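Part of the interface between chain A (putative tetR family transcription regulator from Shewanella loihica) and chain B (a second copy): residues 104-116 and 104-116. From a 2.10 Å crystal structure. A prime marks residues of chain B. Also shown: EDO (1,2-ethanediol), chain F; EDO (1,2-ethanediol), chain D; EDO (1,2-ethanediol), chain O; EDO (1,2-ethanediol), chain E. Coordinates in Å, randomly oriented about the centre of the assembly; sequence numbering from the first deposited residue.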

ATOM      1  N   GLN A 104      11.541   3.893   4.818  1.00 31.30           N
ATOM      2  CA  GLN A 104      10.786   3.095   3.858  1.00 28.76           C
ATOM      3  C   GLN A 104       9.606   2.379   4.564  1.00 33.90           C
ATOM      4  O   GLN A 104       8.489   2.397   4.046  1.00 31.29           O
ATOM      5  N   ALA A 105       9.846   1.796   5.757  1.00 33.80           N
ATOM      6  CA  ALA A 105       8.773   1.159   6.542  1.00 34.12           C
ATOM      7  C   ALA A 105       7.670   2.202   6.872  1.00 38.13           C
ATOM      8  O   ALA A 105       6.491   1.872   6.824  1.00 39.36           O
ATOM      9  N   PHE A 106       8.072   3.473   7.139  1.00 33.72           N
ATOM     10  CA  PHE A 106       7.199   4.623   7.395  1.00 32.87           C
ATOM     11  C   PHE A 106       6.323   4.879   6.163  1.00 37.01           C
ATOM     12  O   PHE A 106       5.128   5.111   6.327  1.00 38.62           O
ATOM     13  N   PHE A 107       6.892   4.791   4.929  1.00 33.39           N
ATOM     14  CA  PHE A 107       6.090   4.960   3.697  1.00 31.83           C
ATOM     15  C   PHE A 107       5.094   3.811   3.554  1.00 36.38           C
ATOM     16  O   PHE A 107       3.917   4.027   3.291  1.00 35.33           O
ATOM     17  N   GLN A 108       5.557   2.596   3.773  1.00 34.29           N
ATOM     18  CA  GLN A 108       4.719   1.414   3.659  1.00 34.15           C
ATOM     19  C   GLN A 108       3.524   1.559   4.626  1.00 38.69           C
ATOM     20  O   GLN A 108       2.388   1.306   4.255  1.00 37.64           O
ATOM     21  N   LEU A 109       3.757   2.082   5.809  1.00 36.01           N
ATOM     22  CA  LEU A 109       2.663   2.241   6.756  1.00 36.94           C
ATOM     23  C   LEU A 109       1.761   3.455   6.506  1.00 38.44           C
ATOM     24  O   LEU A 109       0.569   3.361   6.798  1.00 39.17           O
ATOM     25  N   TYR A 110       2.309   4.599   6.046  1.00 32.39           N
ATOM     26  CA  TYR A 110       1.524   5.840   6.015  1.00 33.39           C
ATOM     27  C   TYR A 110       1.235   6.489   4.643  1.00 39.67           C
ATOM     28  O   TYR A 110       0.268   7.252   4.563  1.00 40.75           O
ATOM     29  N   SER A 111       2.060   6.234   3.607  1.00 35.18           N
ATOM     30  CA  SER A 111       1.977   6.836   2.261  1.00 35.10           C
ATOM     31  C   SER A 111       0.624   6.753   1.550  1.00 40.88           C
ATOM     32  O   SER A 111       0.278   7.673   0.794  1.00 41.07           O
HETATM   33  N   MSE A 112      -0.092   5.647   1.714  1.00 37.45           N
HETATM   34  CA  MSE A 112      -1.356   5.451   1.012  1.00 38.03           C
HETATM   35  C   MSE A 112      -2.469   5.033   1.956  1.00 42.74           C
HETATM   36  O   MSE A 112      -3.531   4.563   1.515  1.00 39.94           O
ATOM     37  N   SER A 113      -2.241   5.276   3.251  1.00 41.23           N
ATOM     38  CA  SER A 113      -3.150   4.890   4.302  1.00 42.88           C
ATOM     39  C   SER A 113      -4.155   5.996   4.624  1.00 48.55           C
ATOM     40  O   SER A 113      -3.836   7.183   4.456  1.00 47.57           O
ATOM     41  N   PRO A 114      -5.334   5.626   5.188  1.00 47.78           N
ATOM     42  CA  PRO A 114      -6.298   6.653   5.619  1.00 49.54           C
ATOM     43  C   PRO A 114      -5.825   7.474   6.832  1.00 56.05           C
ATOM     44  O   PRO A 114      -6.537   8.396   7.229  1.00 58.87           O
ATOM     45  N   THR A 115      -4.648   7.154   7.425  1.00 51.49           N
ATOM     46  CA  THR A 115      -4.138   7.841   8.627  1.00 51.86           C
ATOM     47  C   THR A 115      -3.770   9.308   8.331  1.00 53.56           C
ATOM     48  O   THR A 115      -4.136  10.191   9.118  1.00 54.87           O
ATOM     49  N   VAL A 116      -3.036   9.559   7.231  1.00 45.54           N
ATOM     50  CA  VAL A 116      -2.606  10.926   6.891  1.00 44.88           C
ATOM     51  C   VAL A 116      -3.763  11.654   6.211  1.00 50.75           C
ATOM     52  O   VAL A 116      -4.429  11.063   5.356  1.00 50.25           O
TER
ATOM     53  N   GLN B 104     -12.141  -2.458   3.671  1.00 28.20           N
ATOM     54  CA  GLN B 104     -11.208  -1.930   2.683  1.00 27.13           C
ATOM     55  C   GLN B 104     -10.161  -1.033   3.361  1.00 29.11           C
ATOM     56  O   GLN B 104      -8.960  -1.184   3.078  1.00 28.94           O
ATOM     57  N   ALA B 105     -10.592  -0.160   4.297  1.00 24.27           N
ATOM     58  CA  ALA B 105      -9.664   0.692   5.066  1.00 24.52           C
ATOM     59  C   ALA B 105      -8.673  -0.195   5.857  1.00 28.79           C
ATOM     60  O   ALA B 105      -7.494   0.129   5.926  1.00 27.78           O
ATOM     61  N   PHE B 106      -9.158  -1.353   6.393  1.00 25.86           N
ATOM     62  CA  PHE B 106      -8.382  -2.372   7.113  1.00 24.47           C
ATOM     63  C   PHE B 106      -7.303  -2.938   6.191  1.00 29.17           C
ATOM     64  O   PHE B 106      -6.160  -3.087   6.632  1.00 28.63           O
ATOM     65  N   PHE B 107      -7.632  -3.199   4.892  1.00 26.73           N
ATOM     66  CA  PHE B 107      -6.622  -3.679   3.921  1.00 24.73           C
ATOM     67  C   PHE B 107      -5.582  -2.573   3.666  1.00 30.19           C
ATOM     68  O   PHE B 107      -4.383  -2.841   3.691  1.00 30.31           O
ATOM     69  N   GLN B 108      -6.041  -1.319   3.432  1.00 28.83           N
ATOM     70  CA  GLN B 108      -5.134  -0.183   3.202  1.00 29.77           C
ATOM     71  C   GLN B 108      -4.157  -0.025   4.369  1.00 36.03           C
ATOM     72  O   GLN B 108      -2.974   0.220   4.145  1.00 40.02           O
ATOM     73  N   LEU B 109      -4.613  -0.267   5.592  1.00 29.55           N
ATOM     74  CA  LEU B 109      -3.736  -0.152   6.749  1.00 29.62           C
ATOM     75  C   LEU B 109      -2.855  -1.375   7.025  1.00 35.82           C
ATOM     76  O   LEU B 109      -1.739  -1.184   7.521  1.00 36.90           O
ATOM     77  N   TYR B 110      -3.347  -2.620   6.772  1.00 31.91           N
ATOM     78  CA  TYR B 110      -2.616  -3.806   7.231  1.00 32.53           C
ATOM     79  C   TYR B 110      -2.111  -4.805   6.163  1.00 37.84           C
ATOM     80  O   TYR B 110      -1.181  -5.551   6.479  1.00 36.88           O
ATOM     81  N   SER B 111      -2.718  -4.849   4.955  1.00 36.65           N
ATOM     82  CA  SER B 111      -2.418  -5.806   3.862  1.00 37.66           C
ATOM     83  C   SER B 111      -0.961  -5.912   3.433  1.00 46.27           C
ATOM     84  O   SER B 111      -0.520  -7.005   3.042  1.00 48.13           O
HETATM   85  N   MSE B 112      -0.249  -4.779   3.406  1.00 44.01           N
HETATM   86  CA  MSE B 112       1.120  -4.747   2.924  1.00 45.83           C
HETATM   87  C   MSE B 112       2.067  -4.097   3.916  1.00 53.31           C
HETATM   88  O   MSE B 112       3.206  -3.749   3.572  1.00 54.08           O
ATOM     89  N   SER B 113       1.607  -3.985   5.162  1.00 50.38           N
ATOM     90  CA  SER B 113       2.324  -3.331   6.229  1.00 51.90           C
ATOM     91  C   SER B 113       3.200  -4.302   7.015  1.00 58.67           C
ATOM     92  O   SER B 113       2.868  -5.492   7.113  1.00 57.37           O
ATOM     93  N   PRO B 114       4.271  -3.787   7.668  1.00 59.14           N
ATOM     94  CA  PRO B 114       5.094  -4.657   8.536  1.00 60.56           C
ATOM     95  C   PRO B 114       4.371  -5.107   9.827  1.00 63.50           C
ATOM     96  O   PRO B 114       4.956  -5.871  10.594  1.00 65.92           O
ATOM     97  N   THR B 115       3.123  -4.648  10.077  1.00 56.67           N
ATOM     98  CA  THR B 115       2.367  -4.987  11.299  1.00 55.88           C
ATOM     99  C   THR B 115       1.987  -6.477  11.348  1.00 55.63           C
ATOM    100  O   THR B 115       2.140  -7.108  12.404  1.00 55.48           O
ATOM    101  N   VAL B 116       1.474  -7.030  10.225  1.00 47.44           N
ATOM    102  CA  VAL B 116       1.064  -8.438  10.188  1.00 45.32           C
ATOM    103  C   VAL B 116       2.293  -9.312   9.963  1.00 46.51           C
ATOM    104  O   VAL B 116       3.135  -8.972   9.119  1.00 47.74           O
TER

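In a symmetric contact one helix segment can pack against the loop after its counterpart, as in this pair of chains. The two stretches bury 556 Å² between them without a direct hydrogen bond, so packing carries the contact.

The apolar part is made twice. Leu109 and Leu109′ both adopt chi1 m, chi2 t; their CA-to-CB bonds run sideways, but the ends of the side chains come nearer the partner. Leu109 CD2 lies 3.6 Å from Pro114′ CD and 3.8 Å from Ser113′ CB, while Leu109′ CD2 lies 3.8 Å from Pro114 CD and 3.4 Å from Thr115 OG1. Each proline points toward the other stretch, its ring C-gamma exo, and also meets an alanine, with Pro114 CG 4.3 Å from Ala105′ CB and Ala105 CB 4.4 Å from Pro114′ CG.

Symmetry loosens at the glutamines. Both point toward the partner, yet Gln108 has chi1 at -149° and chi2 p, whereas Gln108′ is m, m. The selenomethionines Met112 and Met112′ match more closely, with chi1 off-well, chi2 t and chi3 p. Gln108 OE1 approaches Met112′ CE to 3.1 Å, against 3.7 Å between Gln108′ OE1 and Met112 CE.

Polar links across the centre are indirect. The chain F ethanediol, probably from the crystallisation liquor, donates from its O1 to Gln108 O (2.8 Å), and its O2 lies 2.9 Å from both Gln108′ O and Gln108′ OE1, bridging the two helices. The chain E ethanediol hydrogen-bonds through its O2 to Thr115 OG1 (3.0 Å).

Other polar groups brace the loops from within. Ser113 OG donates to Tyr110 O (3.3 Å) and accepts from Thr115 N (3.2 Å), an arrangement repeated in the partner, which ties the turn beside each proline to the preceding helix.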

ATOM      1  CB  GLN A 104      11.688   2.095   3.112  1.00 28.99           C
ATOM      2  CG  GLN A 104      10.935   1.137   2.184  1.00 32.03           C
ATOM      3  CD  GLN A 104      10.058   1.835   1.164  1.00 44.59           C
ATOM      4  OE1 GLN A 104      10.320   2.968   0.742  1.00 35.42           O
ATOM      5  NE2 GLN A 104       9.010   1.156   0.721  1.00 35.77           N
ATOM      6  CB  ALA A 105       9.343   0.561   7.821  1.00 35.52           C
ATOM      7  CB  PHE A 106       8.038   5.877   7.763  1.00 34.55           C
ATOM      8  CG  PHE A 106       7.238   7.151   7.901  1.00 35.58           C
ATOM      9  CD1 PHE A 106       6.604   7.463   9.098  1.00 38.10           C
ATOM     10  CD2 PHE A 106       7.097   8.029   6.826  1.00 37.04           C
ATOM     11  CE1 PHE A 106       5.838   8.625   9.223  1.00 38.95           C
ATOM     12  CE2 PHE A 106       6.330   9.192   6.952  1.00 39.97           C
ATOM     13  CZ  PHE A 106       5.724   9.493   8.158  1.00 38.18           C
ATOM     14  CB  PHE A 107       6.970   5.027   2.438  1.00 32.25           C
ATOM     15  CG  PHE A 107       7.688   6.320   2.136  1.00 33.51           C
ATOM     16  CD1 PHE A 107       7.253   7.528   2.687  1.00 36.61           C
ATOM     17  CD2 PHE A 107       8.751   6.346   1.249  1.00 33.64           C
ATOM     18  CE1 PHE A 107       7.898   8.723   2.381  1.00 36.76           C
ATOM     19  CE2 PHE A 107       9.367   7.554   0.908  1.00 36.67           C
ATOM     20  CZ  PHE A 107       8.946   8.727   1.486  1.00 35.14           C
ATOM     21  CB  GLN A 108       5.588   0.174   3.942  1.00 35.05           C
ATOM     22  CG  GLN A 108       5.198  -1.093   3.210  1.00 48.08           C
ATOM     23  CD  GLN A 108       5.144  -1.015   1.701  1.00 52.41           C
ATOM     24  OE1 GLN A 108       4.091  -0.771   1.134  1.00 45.00           O
ATOM     25  NE2 GLN A 108       6.237  -1.321   1.006  1.00 44.49           N
ATOM     26  CB  LEU A 109       3.225   2.349   8.185  1.00 38.40           C
ATOM     27  CG  LEU A 109       3.847   1.098   8.786  1.00 44.13           C
ATOM     28  CD1 LEU A 109       4.795   1.470   9.915  1.00 45.51           C
ATOM     29  CD2 LEU A 109       2.763   0.142   9.279  1.00 47.18           C
ATOM     30  CB  TYR A 110       2.219   6.897   6.904  1.00 34.91           C
ATOM     31  CG  TYR A 110       2.291   6.491   8.362  1.00 37.78           C
ATOM     32  CD1 TYR A 110       1.243   6.763   9.233  1.00 41.20           C
ATOM     33  CD2 TYR A 110       3.416   5.856   8.876  1.00 38.13           C
ATOM     34  CE1 TYR A 110       1.293   6.369  10.570  1.00 40.62           C
ATOM     35  CE2 TYR A 110       3.476   5.460  10.212  1.00 39.58           C
ATOM     36  CZ  TYR A 110       2.405   5.708  11.051  1.00 43.88           C
ATOM     37  OH  TYR A 110       2.461   5.330  12.364  1.00 50.09           O
ATOM     38  CB  SER A 111       2.993   6.191   1.334  1.00 35.89           C
ATOM     39  OG  SER A 111       4.236   6.838   1.501  1.00 50.02           O
HETATM   40  CB  MSE A 112      -1.148   4.380  -0.060  1.00 39.56           C
HETATM   41  CG  MSE A 112      -1.712   4.794  -1.383  1.00 46.57           C
HETATM   42 SE   MSE A 112      -1.200   3.595  -2.764  0.75 52.99          SE
HETATM   43  CE  MSE A 112      -1.772   1.988  -1.989  1.00 49.36           C
ATOM     44  CB  SER A 113      -2.354   4.518   5.556  1.00 48.05           C
ATOM     45  OG  SER A 113      -1.991   5.658   6.320  1.00 62.06           O
ATOM     46  CB  PRO A 114      -7.548   5.832   6.004  1.00 52.06           C
ATOM     47  CG  PRO A 114      -7.327   4.449   5.452  1.00 55.47           C
ATOM     48  CD  PRO A 114      -5.847   4.265   5.461  1.00 49.77           C
ATOM     49  CB  THR A 115      -2.927   7.081   9.247  1.00 59.43           C
ATOM     50  OG1 THR A 115      -3.208   5.685   9.309  1.00 59.29           O
ATOM     51  CG2 THR A 115      -2.566   7.577  10.636  1.00 56.45           C
ATOM     52  CB  VAL A 116      -1.307  10.962   6.028  1.00 46.57           C
ATOM     53  CG1 VAL A 116      -0.823  12.391   5.792  1.00 46.25           C
ATOM     54  CG2 VAL A 116      -0.195  10.131   6.665  1.00 45.86           C
TER
ATOM     55  CB  GLN B 104     -11.939  -1.192   1.544  1.00 29.01           C
ATOM     56  CG  GLN B 104     -11.002  -0.516   0.519  1.00 25.93           C
ATOM     57  CD  GLN B 104     -10.001  -1.444  -0.092  1.00 34.11           C
ATOM     58  OE1 GLN B 104     -10.218  -2.659  -0.206  1.00 32.34           O
ATOM     59  NE2 GLN B 104      -8.888  -0.872  -0.553  1.00 30.92           N
ATOM     60  CB  ALA B 105     -10.441   1.609   6.019  1.00 25.29           C
ATOM     61  CB  PHE B 106      -9.307  -3.496   7.629  1.00 25.42           C
ATOM     62  CG  PHE B 106      -8.583  -4.661   8.271  1.00 26.41           C
ATOM     63  CD1 PHE B 106      -8.205  -4.617   9.615  1.00 28.55           C
ATOM     64  CD2 PHE B 106      -8.282  -5.802   7.536  1.00 27.77           C
ATOM     65  CE1 PHE B 106      -7.521  -5.695  10.200  1.00 30.21           C
ATOM     66  CE2 PHE B 106      -7.599  -6.873   8.121  1.00 29.51           C
ATOM     67  CZ  PHE B 106      -7.236  -6.820   9.451  1.00 27.99           C
ATOM     68  CB  PHE B 107      -7.264  -4.114   2.583  1.00 25.91           C
ATOM     69  CG  PHE B 107      -7.960  -5.461   2.528  1.00 26.84           C
ATOM     70  CD1 PHE B 107      -7.665  -6.463   3.460  1.00 29.60           C
ATOM     71  CD2 PHE B 107      -8.852  -5.758   1.502  1.00 27.21           C
ATOM     72  CE1 PHE B 107      -8.291  -7.718   3.392  1.00 30.09           C
ATOM     73  CE2 PHE B 107      -9.429  -7.035   1.402  1.00 29.78           C
ATOM     74  CZ  PHE B 107      -9.161  -7.998   2.354  1.00 29.18           C
ATOM     75  CB  GLN B 108      -5.901   1.138   2.964  1.00 31.19           C
ATOM     76  CG  GLN B 108      -6.534   1.285   1.553  1.00 34.28           C
ATOM     77  CD  GLN B 108      -5.604   1.272   0.344  1.00 38.19           C
ATOM     78  OE1 GLN B 108      -4.387   1.083   0.428  1.00 30.75           O
ATOM     79  NE2 GLN B 108      -6.167   1.508  -0.830  1.00 27.15           N
ATOM     80  CB  LEU B 109      -4.566   0.116   8.007  1.00 30.16           C
ATOM     81  CG  LEU B 109      -5.274   1.473   8.115  1.00 34.46           C
ATOM     82  CD1 LEU B 109      -6.418   1.376   9.126  1.00 33.94           C
ATOM     83  CD2 LEU B 109      -4.290   2.580   8.492  1.00 34.22           C
ATOM     84  CB  TYR B 110      -3.495  -4.585   8.231  1.00 33.14           C
ATOM     85  CG  TYR B 110      -3.819  -3.805   9.491  1.00 32.81           C
ATOM     86  CD1 TYR B 110      -2.963  -3.828  10.591  1.00 35.43           C
ATOM     87  CD2 TYR B 110      -4.994  -3.072   9.596  1.00 32.07           C
ATOM     88  CE1 TYR B 110      -3.252  -3.106  11.753  1.00 35.17           C
ATOM     89  CE2 TYR B 110      -5.289  -2.331  10.746  1.00 32.66           C
ATOM     90  CZ  TYR B 110      -4.410  -2.346  11.822  1.00 39.45           C
ATOM     91  OH  TYR B 110      -4.674  -1.624  12.968  1.00 36.85           O
ATOM     92  CB  SER B 111      -3.220  -5.453   2.615  1.00 39.16           C
ATOM     93  OG  SER B 111      -4.490  -6.064   2.702  1.00 46.71           O
HETATM   94  CB  MSE B 112       1.130  -3.993   1.594  1.00 48.26           C
HETATM   95  CG  MSE B 112       1.875  -4.728   0.533  1.00 55.43           C
HETATM   96 SE   MSE B 112       1.645  -3.966  -1.205  0.75 63.63          SE
HETATM   97  CE  MSE B 112       2.053  -2.182  -0.791  1.00 60.10           C
ATOM     98  CB  SER B 113       1.329  -2.644   7.167  1.00 55.69           C
ATOM     99  OG  SER B 113       0.786  -3.539   8.126  1.00 66.99           O
ATOM    100  CB  PRO B 114       6.299  -3.765   8.901  1.00 63.49           C
ATOM    101  CG  PRO B 114       6.216  -2.544   8.001  1.00 67.39           C
ATOM    102  CD  PRO B 114       4.774  -2.394   7.669  1.00 61.43           C
ATOM    103  CB  THR B 115       1.098  -4.106  11.462  1.00 63.35           C
ATOM    104  OG1 THR B 115       1.420  -2.747  11.170  1.00 68.06           O
ATOM    105  CG2 THR B 115       0.469  -4.209  12.886  1.00 59.70           C
ATOM    106  CB  VAL B 116      -0.053  -8.721   9.141  1.00 47.23           C
ATOM    107  CG1 VAL B 116      -0.534 -10.175   9.222  1.00 47.13           C
ATOM    108  CG2 VAL B 116      -1.235  -7.763   9.329  1.00 46.07           C
TER
HETATM  109  C1  EDO F 209       0.140  -0.355   2.414  1.00 63.92           C
HETATM  110  O1  EDO F 209       1.555  -0.498   2.233  1.00 65.36           O
HETATM  111  C2  EDO F 209      -0.408   0.512   1.287  1.00 61.34           C
HETATM  112  O2  EDO F 209      -1.709   1.009   1.638  1.00 61.44           O
HETATM  113  C1  EDO D 203       6.351   7.277  -2.879  1.00 59.74           C
HETATM  114  O1  EDO D 203       6.165   8.670  -2.638  1.00 61.67           O
HETATM  115  C2  EDO D 203       6.759   6.618  -1.572  1.00 57.58           C
HETATM  116  O2  EDO D 203       5.799   6.905  -0.560  1.00 58.33           O
HETATM  117  C1  EDO O 205      -5.756  -7.982  -1.752  1.00 56.20           C
HETATM  118  O1  EDO O 205      -5.023  -9.033  -1.124  1.00 60.51           O
HETATM  119  C2  EDO O 205      -6.598  -7.316  -0.685  1.00 52.78           C
HETATM  120  O2  EDO O 205      -5.729  -6.705   0.273  1.00 56.09           O
HETATM  121  C1  EDO E 206      -5.360   3.237  12.299  1.00 59.88           C
HETATM  122  O1  EDO E 206      -3.986   2.956  12.025  1.00 63.15           O
HETATM  123  C2  EDO E 206      -5.621   4.740  12.405  1.00 59.24           C
HETATM  124  O2  EDO E 206      -5.528   5.407  11.139  1.00 65.14           O